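Local coordinates for Lin1909 protein (Listeria innocua, PDB 3FIJ) that binds manganese and probably acts as a class I glutamine amidotransferase-like hydrolase, perhaps on gamma-glutamyl-gamma-aminobutyrate, at residues 116-121 and 201-206; 162-167 and 191-196. All coordinates share one frame; numbering follows the deposited sequence.

How the interactions relate
The two contacts share one mixed sheet: strand 200-205 carries half of interaction 1 and pairs antiparallel with strand 189-195, which carries half of interaction 2. Their centres lie 11 Å apart, one contact on the helix 116-124 side and the other where the loop 162-167 meets the sheet. A202 joins them through its backbone, with a probable hydrogen bond of 2.8 Å between T192 N and A202 O, and through its methyl, with A202 CB 3.2 Å from A193 CB. E204 joins them too, its OE1 2.7 Å from L164 N in a probable hydrogen bond. The manganese belongs to interaction 1, where E201 binds it; A193 of interaction 2 is about 10 Å away, measured from its side chain.

Interaction 1: 116-121 and 201-206; sequences RGMQLV and EAVEGD. With MN (manganese (II) ion), chain I.
M118 and V203 make the apolar part of this contact, the selenium of selenomethionine M118 resting 3.9 Å from CG2 of V203. The two side chains cross at about a right angle. M118 leaves the helix with CG anti to its backbone N (chi1 -179°), and with chi2 also extended (-166°) the chain carries SE to the strand; the bend at chi3 turns only the terminal methyl. The long, flexible chain of M118 and the short branch of V203 together fill the 7.5 Å between their CA atoms. SE also packs 3.7 Å from the backbone O of E201 and 4.0 Å from CA of A202.

The polar part lies at E201, whose CB points away from the helix. Its OE2 binds manganese at 2.4 Å. The other oxygen, OE1, accepts a 2.7 Å hydrogen bond from a water that is itself a manganese ligand, and the bend at chi2 (-70°) helps carry the carboxylate to the metal. H143, H154, S176 and H178 complete the protein ligands. A helix that follows directly on a central strand (111-114) and packs against the sheet fits the class I glutamine amidotransferase fold suggested by the family, here with a manganese site at one end of strand 200-205.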
loop_
_atom_site.group_PDB
_atom_site.type_symbol
_atom_site.label_atom_id
_atom_site.label_comp_id
_atom_site.label_asym_id
_atom_site.label_seq_id
_atom_site.Cartn_x
_atom_site.Cartn_y
_atom_site.Cartn_z
ATOM N N ARG A 116 8.836 -16.921 -22.776
ATOM C CA ARG A 116 7.822 -16.555 -23.759
ATOM C C ARG A 116 8.391 -16.693 -25.174
ATOM O O ARG A 116 7.745 -17.235 -26.081
ATOM C CB ARG A 116 7.399 -15.109 -23.519
ATOM C CG ARG A 116 6.769 -14.450 -24.719
ATOM C CD ARG A 116 6.812 -12.939 -24.590
ATOM N NE ARG A 116 6.578 -12.333 -25.892
ATOM C CZ ARG A 116 5.386 -12.241 -26.465
ATOM N NH1 ARG A 116 4.315 -12.705 -25.836
ATOM N NH2 ARG A 116 5.277 -11.720 -27.680
ATOM N N GLY A 117 9.615 -16.204 -25.345
ATOM C CA GLY A 117 10.284 -16.261 -26.631
ATOM C C GLY A 117 10.258 -17.602 -27.338
ATOM O O GLY A 117 9.958 -17.663 -28.530
HETATM N N MSE A 118 10.586 -18.669 -26.619
HETATM C CA MSE A 118 10.590 -20.017 -27.177
HETATM C C MSE A 118 9.166 -20.419 -27.577
HETATM O O MSE A 118 8.954 -21.182 -28.516
HETATM C CB MSE A 118 11.139 -21.006 -26.141
HETATM C CG MSE A 118 11.212 -22.455 -26.612
HETATM SE SE MSE A 118 11.488 -23.702 -25.124
HETATM C CE MSE A 118 9.617 -23.858 -24.542
ATOM N N GLN A 119 8.185 -19.909 -26.841
ATOM C CA GLN A 119 6.805 -20.224 -27.154
ATOM C C GLN A 119 6.329 -19.398 -28.343
ATOM O O GLN A 119 5.468 -19.838 -29.113
ATOM C CB GLN A 119 5.913 -19.977 -25.939
ATOM C CG GLN A 119 6.240 -20.909 -24.793
ATOM C CD GLN A 119 5.258 -20.805 -23.657
ATOM O OE1 GLN A 119 5.394 -21.491 -22.642
ATOM N NE2 GLN A 119 4.261 -19.943 -23.815
ATOM N N LEU A 120 6.882 -18.200 -28.498
ATOM C CA LEU A 120 6.489 -17.365 -29.623
ATOM C C LEU A 120 7.032 -17.981 -30.920
ATOM O O LEU A 120 6.367 -17.973 -31.955
ATOM C CB LEU A 120 7.007 -15.939 -29.451
ATOM C CG LEU A 120 6.604 -15.040 -30.618
ATOM C CD1 LEU A 120 6.159 -13.715 -30.091
ATOM C CD2 LEU A 120 7.758 -14.898 -31.609
ATOM N N VAL A 121 8.239 -18.525 -30.865
ATOM C CA VAL A 121 8.815 -19.157 -32.040
ATOM C C VAL A 121 7.920 -20.345 -32.437
ATOM O O VAL A 121 7.487 -20.456 -33.582
ATOM C CB VAL A 121 10.253 -19.625 -31.738
ATOM C CG1 VAL A 121 10.769 -20.558 -32.832
ATOM C CG2 VAL A 121 11.147 -18.420 -31.607
ATOM N N GLU A 201 11.175 -27.970 -22.086
ATOM C CA GLU A 201 12.021 -26.905 -21.542
ATOM C C GLU A 201 13.007 -26.307 -22.540
ATOM O O GLU A 201 13.471 -25.176 -22.360
ATOM C CB GLU A 201 12.784 -27.424 -20.319
ATOM C CG GLU A 201 11.940 -27.602 -19.055
ATOM C CD GLU A 201 11.490 -26.281 -18.427
ATOM O OE1 GLU A 201 12.303 -25.331 -18.346
ATOM O OE2 GLU A 201 10.320 -26.190 -17.993
ATOM N N ALA A 202 13.329 -27.057 -23.589
ATOM C CA ALA A 202 14.263 -26.579 -24.602
ATOM C C ALA A 202 13.943 -27.135 -25.990
ATOM O O ALA A 202 13.654 -28.325 -26.161
ATOM C CB ALA A 202 15.699 -26.942 -24.205
ATOM N N VAL A 203 14.011 -26.270 -26.991
ATOM C CA VAL A 203 13.728 -26.678 -28.352
ATOM C C VAL A 203 14.843 -26.193 -29.263
ATOM O O VAL A 203 15.354 -25.087 -29.089
ATOM C CB VAL A 203 12.399 -26.065 -28.845
ATOM C CG1 VAL A 203 12.106 -26.513 -30.284
ATOM C CG2 VAL A 203 11.271 -26.458 -27.905
ATOM N N GLU A 204 15.235 -27.028 -30.220
ATOM C CA GLU A 204 16.263 -26.652 -31.181
ATOM C C GLU A 204 15.742 -26.943 -32.579
ATOM O O GLU A 204 14.765 -27.669 -32.752
ATOM C CB GLU A 204 17.561 -27.411 -30.902
ATOM C CG GLU A 204 18.126 -27.078 -29.523
ATOM C CD GLU A 204 19.394 -27.830 -29.171
ATOM O OE1 GLU A 204 19.775 -27.807 -27.979
ATOM O OE2 GLU A 204 20.010 -28.436 -30.073
ATOM N N GLY A 205 16.366 -26.345 -33.580
ATOM C CA GLY A 205 15.914 -26.588 -34.933
ATOM C C GLY A 205 16.764 -27.642 -35.607
ATOM O O GLY A 205 17.788 -28.076 -35.071
ATOM N N ASP A 206 16.320 -28.076 -36.777
ATOM C CA ASP A 206 17.062 -29.048 -37.569
ATOM C C ASP A 206 16.741 -28.721 -39.016
ATOM O O ASP A 206 15.583 -28.738 -39.428
ATOM C CB ASP A 206 16.662 -30.483 -37.208
ATOM C CG ASP A 206 15.203 -30.755 -37.441
ATOM O OD1 ASP A 206 14.363 -30.021 -36.875
ATOM O OD2 ASP A 206 14.897 -31.709 -38.186
HETATM MN MN MN I . 9.645 -24.694 -16.217
HETATM O O HOH W 1 11.369 -23.323 -16.742
#

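Interaction 2: 162-167 and 191-196; sequences SELAKH and VTARTA
S162 and T192 meet unusually tightly: CB of S162 lies 3.3 Å from CG2 of T192, closer than carbon atoms normally pack. The serine comes over the threonine methyl with its CB, while its hydroxyl is occupied elsewhere. OG of S162 accepts from A165 N at 3.1 Å with an N-H...O angle of 152°, the ST motif that opens the turn of 163-166, and it is also hydrogen-bonded to the backbone O of E159. A small residue with a hydroxyl therefore fits here, touching through carbon and holding the turn through oxygen.

T192 and A193 both face A202 on the neighbouring antiparallel strand, a classic beta bulge in the sheet of this glutamine amidotransferase-like fold, and both their CB atoms point toward the loop. T192 sets CG2 anti to its carbonyl carbon, against the serine, and OG1 between N and C (chi1 53°), where it is hydrogen-bonded to OE1 of E204. OE2 of the same carboxylate accepts from the backbone N of E163, tying the start of the turn to the sheet.

The remaining packing is apolar. L164 extends from the turn, and its CD2 branch reaches CB of A193 at 3.7 Å, the short alanine suiting the approach of so large a neighbour.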
loop_
_atom_site.group_PDB
_atom_site.type_symbol
_atom_site.label_atom_id
_atom_site.label_comp_id
_atom_site.label_asym_id
_atom_site.label_seq_id
_atom_site.Cartn_x
_atom_site.Cartn_y
_atom_site.Cartn_z
ATOM N N SER A 162 22.294 -32.883 -28.301
ATOM C CA SER A 162 21.829 -31.524 -28.561
ATOM C C SER A 162 22.829 -30.389 -28.362
ATOM O O SER A 162 23.834 -30.523 -27.659
ATOM C CB SER A 162 20.602 -31.229 -27.704
ATOM O OG SER A 162 20.983 -30.979 -26.363
ATOM N N GLU A 163 22.523 -29.260 -28.994
ATOM C CA GLU A 163 23.337 -28.062 -28.884
ATOM C C GLU A 163 23.372 -27.712 -27.399
ATOM O O GLU A 163 24.423 -27.373 -26.855
ATOM C CB GLU A 163 22.684 -26.923 -29.669
ATOM C CG GLU A 163 23.444 -25.600 -29.681
ATOM C CD GLU A 163 24.606 -25.585 -30.668
ATOM O OE1 GLU A 163 24.488 -26.238 -31.724
ATOM O OE2 GLU A 163 25.624 -24.908 -30.395
ATOM N N LEU A 164 22.215 -27.809 -26.750
ATOM C CA LEU A 164 22.101 -27.493 -25.327
ATOM C C LEU A 164 23.137 -28.263 -24.533
ATOM O O LEU A 164 23.796 -27.706 -23.645
ATOM C CB LEU A 164 20.703 -27.841 -24.803
ATOM C CG LEU A 164 20.410 -27.392 -23.370
ATOM C CD1 LEU A 164 20.528 -25.871 -23.287
ATOM C CD2 LEU A 164 19.014 -27.841 -22.955
ATOM N N ALA A 165 23.287 -29.544 -24.873
ATOM C CA ALA A 165 24.235 -30.426 -24.198
ATOM C C ALA A 165 25.686 -29.955 -24.306
ATOM O O ALA A 165 26.546 -30.421 -23.564
ATOM C CB ALA A 165 24.094 -31.861 -24.735
ATOM N N LYS A 166 25.957 -29.036 -25.227
ATOM C CA LYS A 166 27.309 -28.502 -25.383
ATOM C C LYS A 166 27.576 -27.501 -24.267
ATOM O O LYS A 166 28.719 -27.104 -24.030
ATOM C CB LYS A 166 27.461 -27.764 -26.714
ATOM C CG LYS A 166 27.310 -28.616 -27.954
ATOM C CD LYS A 166 27.525 -27.775 -29.206
ATOM C CE LYS A 166 27.288 -28.587 -30.474
ATOM N NZ LYS A 166 27.437 -27.754 -31.706
ATOM N N HIS A 167 26.515 -27.091 -23.582
ATOM C CA HIS A 167 26.658 -26.107 -22.525
ATOM C C HIS A 167 26.096 -26.526 -21.170
ATOM O O HIS A 167 26.514 -26.013 -20.138
ATOM C CB HIS A 167 26.025 -24.794 -22.987
ATOM C CG HIS A 167 26.499 -24.339 -24.336
ATOM N ND1 HIS A 167 25.800 -24.595 -25.499
ATOM C CD2 HIS A 167 27.606 -23.658 -24.709
ATOM C CE1 HIS A 167 26.456 -24.091 -26.526
ATOM N NE2 HIS A 167 27.558 -23.515 -26.076
ATOM N N VAL A 191 12.627 -31.295 -29.498
ATOM C CA VAL A 191 12.692 -30.963 -28.084
ATOM C C VAL A 191 14.016 -31.550 -27.596
ATOM O O VAL A 191 14.335 -32.689 -27.921
ATOM C CB VAL A 191 11.509 -31.613 -27.305
ATOM C CG1 VAL A 191 11.536 -33.117 -27.498
ATOM C CG2 VAL A 191 11.612 -31.304 -25.823
ATOM N N THR A 192 14.790 -30.776 -26.836
ATOM C CA THR A 192 16.067 -31.269 -26.327
ATOM C C THR A 192 16.164 -31.252 -24.812
ATOM O O THR A 192 17.168 -31.677 -24.250
ATOM C CB THR A 192 17.251 -30.472 -26.898
ATOM O OG1 THR A 192 17.054 -29.070 -26.669
ATOM C CG2 THR A 192 17.386 -30.739 -28.385
ATOM N N ALA A 193 15.119 -30.764 -24.151
ATOM C CA ALA A 193 15.096 -30.715 -22.696
ATOM C C ALA A 193 13.668 -30.787 -22.156
ATOM O O ALA A 193 12.748 -30.190 -22.716
ATOM C CB ALA A 193 15.768 -29.444 -22.208
ATOM N N ARG A 194 13.502 -31.522 -21.062
ATOM C CA ARG A 194 12.216 -31.690 -20.400
ATOM C C ARG A 194 12.430 -31.838 -18.892
ATOM O O ARG A 194 13.517 -32.227 -18.442
ATOM C CB ARG A 194 11.513 -32.969 -20.873
ATOM C CG ARG A 194 10.950 -32.976 -22.272
ATOM C CD ARG A 194 10.426 -34.373 -22.597
ATOM N NE ARG A 194 10.259 -34.585 -24.034
ATOM C CZ ARG A 194 9.240 -34.125 -24.752
ATOM N NH1 ARG A 194 8.279 -33.422 -24.166
ATOM N NH2 ARG A 194 9.186 -34.369 -26.058
ATOM N N THR A 195 11.390 -31.531 -18.120
ATOM C CA THR A 195 11.436 -31.716 -16.671
ATOM C C THR A 195 10.786 -33.082 -16.444
ATOM O O THR A 195 10.053 -33.575 -17.310
ATOM C CB THR A 195 10.622 -30.651 -15.915
ATOM O OG1 THR A 195 9.501 -30.265 -16.714
ATOM C CG2 THR A 195 11.490 -29.436 -15.569
ATOM N N ALA A 196 11.039 -33.677 -15.282
ATOM C CA ALA A 196 10.516 -35.004 -14.949
ATOM C C ALA A 196 9.031 -35.225 -15.240
ATOM O O ALA A 196 8.566 -36.373 -15.275
ATOM C CB ALA A 196 10.812 -35.325 -13.483
#